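RagA protein (Porphyromonas gingivalis, PDB 6SLN) is a TonB-dependent receptor of the outer membrane, a plugged beta-barrel that probably imports substrates into the periplasm with energy relayed through TonB. Local coordinates at residues 116-130 / 133-147. Sequence-based numbering, arbitrary orientation.
Sequences ANIMDALQGQVAGMQ and TTSGDPTAVASVEIH
Met129 and Val144 meet where two antiparallel strands come together, CG of the methionine 3.5 Å from CG1 of the valine. Met129 extends over this branch because its CG stands opposite the backbone N (chi1 -179°), and it bends at the thioether, which carries CE within 4.1 Å of Ile146 CD1. The other valine branch serves a second methionine: Val144 CG2 lies 4.0 Å from CG of Met119, whose chain crosses the valine at about a right angle. Met119 CB also touches the methyl of Ala142, and the short 3-10 turn 119-122 is thereby laid against the approach to strand 143-146. Strand 180-186 closes this apolar layer, Met183 against Met119 and Val185 against Met129 and Ile146. The strands form a two-stranded antiparallel hairpin, 129-132 with 143-146, within the plug domain that fills the barrel of a TonB-dependent receptor. Met129 faces Ile146 as a non-hydrogen-bonded pair, whereas Gln130 and Glu145 make a hydrogen-bonded one, Gln130 N giving to Glu145 O at 2.9 Å and Glu145 N returning a longer bond to Gln130 O. Past them the ladder closes with His147 N on Gly128 O, 2.8 Å and nearly straight at 173°. Gly128 is the third residue of the type II turn from Val126 to Met129, its positive phi (91°) suited to glycine, and its CA lies obliquely near the His147 ring, whose NE2 bonds to Asp738. The side chains of Gln130 and Glu145 run alongside each other in the same direction, the glutamine buried against Pro842 and Ile866. The looser side begins at the partly exposed glutamate, whose OE2 is hydrogen-bonded to Thr149 OG1. Ser143 and Val141 point away from segment 116-130 and are exposed, though Val141 touches helix 169-173 and Ser143 bonds to Met132.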
ATOM      1  N   ALA A 116      -0.942  28.703   7.953  1.00 48.68           N
ATOM      2  CA  ALA A 116      -1.696  27.610   8.551  1.00 47.11           C
ATOM      3  C   ALA A 116      -1.295  27.355   9.990  1.00 55.09           C
ATOM      4  O   ALA A 116      -2.058  26.732  10.733  1.00 56.72           O
ATOM      5  CB  ALA A 116      -1.498  26.326   7.756  1.00 50.22           C
ATOM      6  N   ASN A 117      -0.113  27.818  10.390  1.00 61.00           N
ATOM      7  CA  ASN A 117       0.472  27.519  11.696  1.00 48.28           C
ATOM      8  C   ASN A 117      -0.111  28.500  12.707  1.00 39.59           C
ATOM      9  O   ASN A 117       0.413  29.591  12.918  1.00 54.93           O
ATOM     10  CB  ASN A 117       1.992  27.585  11.593  1.00 43.76           C
ATOM     11  CG  ASN A 117       2.673  27.549  12.934  1.00 49.61           C
ATOM     12  OD1 ASN A 117       3.701  28.185  13.121  1.00 57.62           O
ATOM     13  ND2 ASN A 117       2.114  26.798  13.874  1.00 50.91           N
ATOM     14  N   ILE A 118      -1.214  28.091  13.345  1.00 37.07           N
ATOM     15  CA  ILE A 118      -2.008  28.970  14.209  1.00 38.58           C
ATOM     16  C   ILE A 118      -1.240  29.397  15.456  1.00 43.05           C
ATOM     17  O   ILE A 118      -1.414  30.525  15.935  1.00 40.71           O
ATOM     18  CB  ILE A 118      -3.331  28.276  14.588  1.00 41.94           C
ATOM     19  CG1 ILE A 118      -4.132  29.113  15.590  1.00 44.32           C
ATOM     20  CG2 ILE A 118      -3.052  26.918  15.171  1.00 43.34           C
ATOM     21  CD1 ILE A 118      -4.804  30.339  14.979  1.00 40.15           C
ATOM     22  N   MET A 119      -0.391  28.523  16.011  1.00 48.38           N
ATOM     23  CA  MET A 119       0.305  28.871  17.251  1.00 50.24           C
ATOM     24  C   MET A 119       1.211  30.079  17.056  1.00 54.14           C
ATOM     25  O   MET A 119       1.439  30.853  18.003  1.00 49.09           O
ATOM     26  CB  MET A 119       1.105  27.669  17.765  1.00 48.73           C
ATOM     27  CG  MET A 119       0.244  26.617  18.503  1.00 50.04           C
ATOM     28  SD  MET A 119      -0.700  27.361  19.854  1.00 52.83           S
ATOM     29  CE  MET A 119      -2.358  27.390  19.210  1.00 50.03           C
ATOM     30  N   ASP A 120       1.707  30.267  15.826  1.00 46.39           N
ATOM     31  CA  ASP A 120       2.513  31.431  15.502  1.00 51.64           C
ATOM     32  C   ASP A 120       1.806  32.729  15.872  1.00 52.95           C
ATOM     33  O   ASP A 120       2.461  33.706  16.261  1.00 51.80           O
ATOM     34  CB  ASP A 120       2.861  31.412  14.013  1.00 55.69           C
ATOM     35  CG  ASP A 120       3.781  32.538  13.623  1.00 50.65           C
ATOM     36  OD1 ASP A 120       5.011  32.396  13.820  1.00 50.86           O
ATOM     37  OD2 ASP A 120       3.267  33.566  13.131  1.00 43.30           O
ATOM     38  N   ALA A 121       0.473  32.749  15.786  1.00 49.37           N
ATOM     39  CA  ALA A 121      -0.298  33.949  16.098  1.00 55.01           C
ATOM     40  C   ALA A 121      -0.351  34.255  17.591  1.00 55.88           C
ATOM     41  O   ALA A 121      -0.878  35.308  17.965  1.00 54.87           O
ATOM     42  CB  ALA A 121      -1.723  33.810  15.551  1.00 57.37           C
ATOM     43  N   LEU A 122       0.157  33.364  18.448  1.00 54.10           N
ATOM     44  CA  LEU A 122       0.188  33.601  19.883  1.00 58.73           C
ATOM     45  C   LEU A 122       1.578  33.943  20.387  1.00 63.87           C
ATOM     46  O   LEU A 122       1.736  34.231  21.571  1.00 74.47           O
ATOM     47  CB  LEU A 122      -0.409  32.400  20.634  1.00 58.09           C
ATOM     48  CG  LEU A 122      -1.923  32.500  20.423  1.00 65.01           C
ATOM     49  CD1 LEU A 122      -2.437  31.467  19.431  1.00 60.82           C
ATOM     50  CD2 LEU A 122      -2.739  32.509  21.737  1.00 67.15           C
ATOM     51  N   GLN A 123       2.578  33.929  19.514  1.00 61.13           N
ATOM     52  CA  GLN A 123       3.882  34.461  19.877  1.00 52.10           C
ATOM     53  C   GLN A 123       3.744  35.892  20.356  1.00 52.61           C
ATOM     54  O   GLN A 123       3.241  36.752  19.627  1.00 61.50           O
ATOM     55  CB  GLN A 123       4.827  34.395  18.693  1.00 47.23           C
ATOM     56  CG  GLN A 123       6.257  34.428  19.107  1.00 47.82           C
ATOM     57  CD  GLN A 123       7.185  34.612  17.941  1.00 55.17           C
ATOM     58  OE1 GLN A 123       6.954  35.465  17.085  1.00 67.33           O
ATOM     59  NE2 GLN A 123       8.242  33.808  17.888  1.00 51.81           N
ATOM     60  N   GLY A 124       4.159  36.135  21.596  1.00 51.37           N
ATOM     61  CA  GLY A 124       4.070  37.446  22.197  1.00 47.40           C
ATOM     62  C   GLY A 124       2.743  37.799  22.830  1.00 50.09           C
ATOM     63  O   GLY A 124       2.601  38.925  23.319  1.00 59.87           O
ATOM     64  N   GLN A 125       1.774  36.879  22.866  1.00 44.26           N
ATOM     65  CA  GLN A 125       0.420  37.212  23.296  1.00 55.63           C
ATOM     66  C   GLN A 125       0.081  36.737  24.707  1.00 59.30           C
ATOM     67  O   GLN A 125      -0.826  37.298  25.338  1.00 52.89           O
ATOM     68  CB  GLN A 125      -0.601  36.625  22.309  1.00 58.42           C
ATOM     69  CG  GLN A 125      -0.505  37.189  20.895  1.00 51.21           C
ATOM     70  CD  GLN A 125      -0.693  38.689  20.863  1.00 59.26           C
ATOM     71  OE1 GLN A 125      -1.682  39.213  21.373  1.00 61.30           O
ATOM     72  NE2 GLN A 125       0.260  39.392  20.261  1.00 69.54           N
ATOM     73  N   VAL A 126       0.773  35.728  25.225  1.00 61.21           N
ATOM     74  CA  VAL A 126       0.454  35.189  26.539  1.00 62.37           C
ATOM     75  C   VAL A 126       1.721  35.102  27.383  1.00 57.90           C
ATOM     76  O   VAL A 126       2.696  34.455  26.985  1.00 58.94           O
ATOM     77  CB  VAL A 126      -0.220  33.813  26.432  1.00 70.26           C
ATOM     78  CG1 VAL A 126      -0.508  33.264  27.818  1.00 75.07           C
ATOM     79  CG2 VAL A 126      -1.500  33.914  25.628  1.00 70.76           C
ATOM     80  N   ALA A 127       1.689  35.726  28.558  1.00 57.56           N
ATOM     81  CA  ALA A 127       2.827  35.712  29.472  1.00 56.24           C
ATOM     82  C   ALA A 127       3.199  34.285  29.852  1.00 57.47           C
ATOM     83  O   ALA A 127       2.347  33.515  30.300  1.00 58.48           O
ATOM     84  CB  ALA A 127       2.499  36.522  30.731  1.00 51.44           C
ATOM     85  N   GLY A 128       4.469  33.936  29.667  1.00 53.21           N
ATOM     86  CA  GLY A 128       4.978  32.641  30.044  1.00 42.92           C
ATOM     87  C   GLY A 128       4.915  31.587  28.961  1.00 48.95           C
ATOM     88  O   GLY A 128       5.427  30.476  29.169  1.00 50.35           O
ATOM     89  N   MET A 129       4.308  31.881  27.816  1.00 45.48           N
ATOM     90  CA  MET A 129       4.183  30.899  26.745  1.00 48.02           C
ATOM     91  C   MET A 129       5.140  31.284  25.626  1.00 46.56           C
ATOM     92  O   MET A 129       5.025  32.381  25.065  1.00 47.12           O
ATOM     93  CB  MET A 129       2.741  30.819  26.246  1.00 46.78           C
ATOM     94  CG  MET A 129       2.509  29.799  25.152  1.00 52.06           C
ATOM     95  SD  MET A 129       0.869  30.002  24.409  1.00 63.62           S
ATOM     96  CE  MET A 129       0.218  28.358  24.629  1.00 74.18           C
ATOM     97  N   GLN A 130       6.097  30.394  25.324  1.00 44.10           N
ATOM     98  CA  GLN A 130       7.174  30.682  24.373  1.00 44.83           C
ATOM     99  C   GLN A 130       6.885  29.986  23.044  1.00 46.05           C
ATOM    100  O   GLN A 130       7.080  28.773  22.906  1.00 51.02           O
ATOM    101  CB  GLN A 130       8.538  30.269  24.927  1.00 40.25           C
ATOM    102  CG  GLN A 130       9.690  31.106  24.361  1.00 39.42           C
ATOM    103  CD  GLN A 130      11.081  30.560  24.668  1.00 43.14           C
ATOM    104  OE1 GLN A 130      11.936  31.282  25.189  1.00 41.48           O
ATOM    105  NE2 GLN A 130      11.321  29.293  24.330  1.00 49.29           N
ATOM    106  N   THR A 133       8.526  29.180  15.644  1.00 50.92           N
ATOM    107  CA  THR A 133       8.497  28.359  14.440  1.00 50.95           C
ATOM    108  C   THR A 133       9.847  28.492  13.759  1.00 50.65           C
ATOM    109  O   THR A 133      10.253  29.602  13.395  1.00 56.11           O
ATOM    110  CB  THR A 133       7.380  28.800  13.496  1.00 51.21           C
ATOM    111  OG1 THR A 133       6.229  29.182  14.262  1.00 56.66           O
ATOM    112  CG2 THR A 133       7.019  27.672  12.547  1.00 45.26           C
ATOM    113  N   THR A 134      10.550  27.377  13.609  1.00 44.37           N
ATOM    114  CA  THR A 134      11.933  27.397  13.162  1.00 43.07           C
ATOM    115  C   THR A 134      12.081  27.256  11.655  1.00 51.86           C
ATOM    116  O   THR A 134      13.212  27.168  11.163  1.00 56.91           O
ATOM    117  CB  THR A 134      12.713  26.283  13.859  1.00 45.56           C
ATOM    118  OG1 THR A 134      11.961  25.068  13.791  1.00 44.13           O
ATOM    119  CG2 THR A 134      12.952  26.631  15.338  1.00 40.00           C
ATOM    120  N   SER A 135      10.974  27.207  10.918  1.00 49.22           N
ATOM    121  CA  SER A 135      11.003  27.098   9.471  1.00 46.17           C
ATOM    122  C   SER A 135       9.810  27.868   8.922  1.00 54.70           C
ATOM    123  O   SER A 135       8.719  27.847   9.500  1.00 56.75           O
ATOM    124  CB  SER A 135      10.983  25.631   9.004  1.00 38.21           C
ATOM    125  OG  SER A 135      10.980  25.524   7.583  1.00 39.60           O
ATOM    126  N   GLY A 136      10.047  28.590   7.838  1.00 52.86           N
ATOM    127  CA  GLY A 136       8.989  29.303   7.156  1.00 49.64           C
ATOM    128  C   GLY A 136       8.215  28.446   6.202  1.00 45.20           C
ATOM    129  O   GLY A 136       7.303  28.920   5.523  1.00 44.48           O
ATOM    130  N   ASP A 137       8.594  27.180   6.128  1.00 45.05           N
ATOM    131  CA  ASP A 137       7.861  26.201   5.351  1.00 46.38           C
ATOM    132  C   ASP A 137       6.373  26.234   5.725  1.00 49.96           C
ATOM    133  O   ASP A 137       6.038  26.169   6.915  1.00 51.25           O
ATOM    134  CB  ASP A 137       8.473  24.831   5.624  1.00 36.57           C
ATOM    135  CG  ASP A 137       7.868  23.745   4.790  1.00 37.37           C
ATOM    136  OD1 ASP A 137       6.624  23.537   4.892  1.00 37.77           O
ATOM    137  OD2 ASP A 137       8.653  23.076   4.072  1.00 39.72           O
ATOM    138  N   PRO A 138       5.464  26.338   4.751  1.00 48.31           N
ATOM    139  CA  PRO A 138       4.037  26.488   5.095  1.00 46.05           C
ATOM    140  C   PRO A 138       3.493  25.353   5.936  1.00 51.29           C
ATOM    141  O   PRO A 138       2.484  25.548   6.622  1.00 53.26           O
ATOM    142  CB  PRO A 138       3.339  26.546   3.729  1.00 47.32           C
ATOM    143  CG  PRO A 138       4.406  26.800   2.755  1.00 49.06           C
ATOM    144  CD  PRO A 138       5.678  26.239   3.302  1.00 46.75           C
ATOM    145  N   THR A 139       4.120  24.177   5.908  1.00 47.89           N
ATOM    146  CA  THR A 139       3.687  23.061   6.735  1.00 53.57           C
ATOM    147  C   THR A 139       4.470  22.967   8.033  1.00 54.76           C
ATOM    148  O   THR A 139       4.469  21.915   8.677  1.00 55.09           O
ATOM    149  CB  THR A 139       3.800  21.735   5.981  1.00 51.63           C
ATOM    150  OG1 THR A 139       5.166  21.493   5.641  1.00 45.08           O
ATOM    151  CG2 THR A 139       2.973  21.767   4.724  1.00 60.51           C
ATOM    152  N   ALA A 140       5.151  24.034   8.424  1.00 56.80           N
ATOM    153  CA  ALA A 140       5.885  24.008   9.677  1.00 52.16           C
ATOM    154  C   ALA A 140       4.946  24.289  10.844  1.00 52.98           C
ATOM    155  O   ALA A 140       4.067  25.160  10.768  1.00 55.59           O
ATOM    156  CB  ALA A 140       7.028  25.020   9.663  1.00 52.81           C
ATOM    157  N   VAL A 141       5.146  23.541  11.928  1.00 48.97           N
ATOM    158  CA  VAL A 141       4.373  23.670  13.159  1.00 46.79           C
ATOM    159  C   VAL A 141       5.229  24.368  14.217  1.00 46.40           C
ATOM    160  O   VAL A 141       6.406  24.032  14.388  1.00 32.21           O
ATOM    161  CB  VAL A 141       3.912  22.291  13.646  1.00 37.27           C
ATOM    162  CG1 VAL A 141       2.779  22.447  14.555  1.00 39.85           C
ATOM    163  CG2 VAL A 141       3.521  21.447  12.469  1.00 44.09           C
ATOM    164  N   ALA A 142       4.646  25.341  14.916  1.00 44.01           N
ATOM    165  CA  ALA A 142       5.373  26.058  15.961  1.00 48.32           C
ATOM    166  C   ALA A 142       5.637  25.167  17.165  1.00 50.88           C
ATOM    167  O   ALA A 142       4.862  24.259  17.477  1.00 53.49           O
ATOM    168  CB  ALA A 142       4.596  27.285  16.433  1.00 43.39           C
ATOM    169  N   SER A 143       6.739  25.447  17.854  1.00 49.69           N
ATOM    170  CA  SER A 143       6.992  24.837  19.151  1.00 49.91           C
ATOM    171  C   SER A 143       6.449  25.747  20.249  1.00 46.73           C
ATOM    172  O   SER A 143       6.513  26.975  20.143  1.00 58.48           O
ATOM    173  CB  SER A 143       8.486  24.574  19.344  1.00 51.95           C
ATOM    174  OG  SER A 143       9.230  25.775  19.428  1.00 62.25           O
ATOM    175  N   VAL A 144       5.875  25.144  21.284  1.00 45.35           N
ATOM    176  CA  VAL A 144       5.354  25.887  22.427  1.00 47.68           C
ATOM    177  C   VAL A 144       5.917  25.295  23.712  1.00 52.38           C
ATOM    178  O   VAL A 144       5.949  24.071  23.878  1.00 62.30           O
ATOM    179  CB  VAL A 144       3.815  25.879  22.473  1.00 43.66           C
ATOM    180  CG1 VAL A 144       3.353  26.724  23.630  1.00 44.96           C
ATOM    181  CG2 VAL A 144       3.218  26.389  21.152  1.00 42.85           C
ATOM    182  N   GLU A 145       6.358  26.170  24.617  1.00 55.09           N
ATOM    183  CA  GLU A 145       6.794  25.797  25.965  1.00 48.31           C
ATOM    184  C   GLU A 145       6.201  26.790  26.959  1.00 47.45           C
ATOM    185  O   GLU A 145       6.436  27.999  26.841  1.00 49.11           O
ATOM    186  CB  GLU A 145       8.327  25.779  26.088  1.00 40.64           C
ATOM    187  CG  GLU A 145       9.061  24.735  25.234  1.00 42.05           C
ATOM    188  CD  GLU A 145      10.576  24.818  25.371  1.00 48.74           C
ATOM    189  OE1 GLU A 145      11.064  25.862  25.842  1.00 61.23           O
ATOM    190  OE2 GLU A 145      11.286  23.855  25.006  1.00 55.29           O
ATOM    191  N   ILE A 146       5.439  26.284  27.929  1.00 44.12           N
ATOM    192  CA  ILE A 146       4.807  27.099  28.964  1.00 40.38           C
ATOM    193  C   ILE A 146       5.660  27.034  30.229  1.00 41.06           C
ATOM    194  O   ILE A 146       5.795  25.963  30.837  1.00 39.46           O
ATOM    195  CB  ILE A 146       3.372  26.618  29.234  1.00 46.20           C
ATOM    196  CG1 ILE A 146       2.511  26.832  27.981  1.00 46.36           C
ATOM    197  CG2 ILE A 146       2.787  27.274  30.508  1.00 40.09           C
ATOM    198  CD1 ILE A 146       1.118  26.294  28.091  1.00 43.18           C
ATOM    199  N   HIS A 147       6.224  28.179  30.634  1.00 47.93           N
ATOM    200  CA  HIS A 147       7.137  28.269  31.788  1.00 50.81           C
ATOM    201  C   HIS A 147       8.341  27.336  31.621  1.00 55.70           C
ATOM    202  O   HIS A 147       8.624  26.501  32.482  1.00 67.96           O
ATOM    203  CB  HIS A 147       6.424  27.962  33.114  1.00 50.62           C
ATOM    204  CG  HIS A 147       5.390  28.965  33.524  1.00 56.34           C
ATOM    205  ND1 HIS A 147       4.399  28.665  34.435  1.00 58.35           N
ATOM    206  CD2 HIS A 147       5.197  30.257  33.170  1.00 58.63           C
ATOM    207  CE1 HIS A 147       3.639  29.729  34.626  1.00 60.01           C
ATOM    208  NE2 HIS A 147       4.102  30.709  33.871  1.00 59.07           N
TER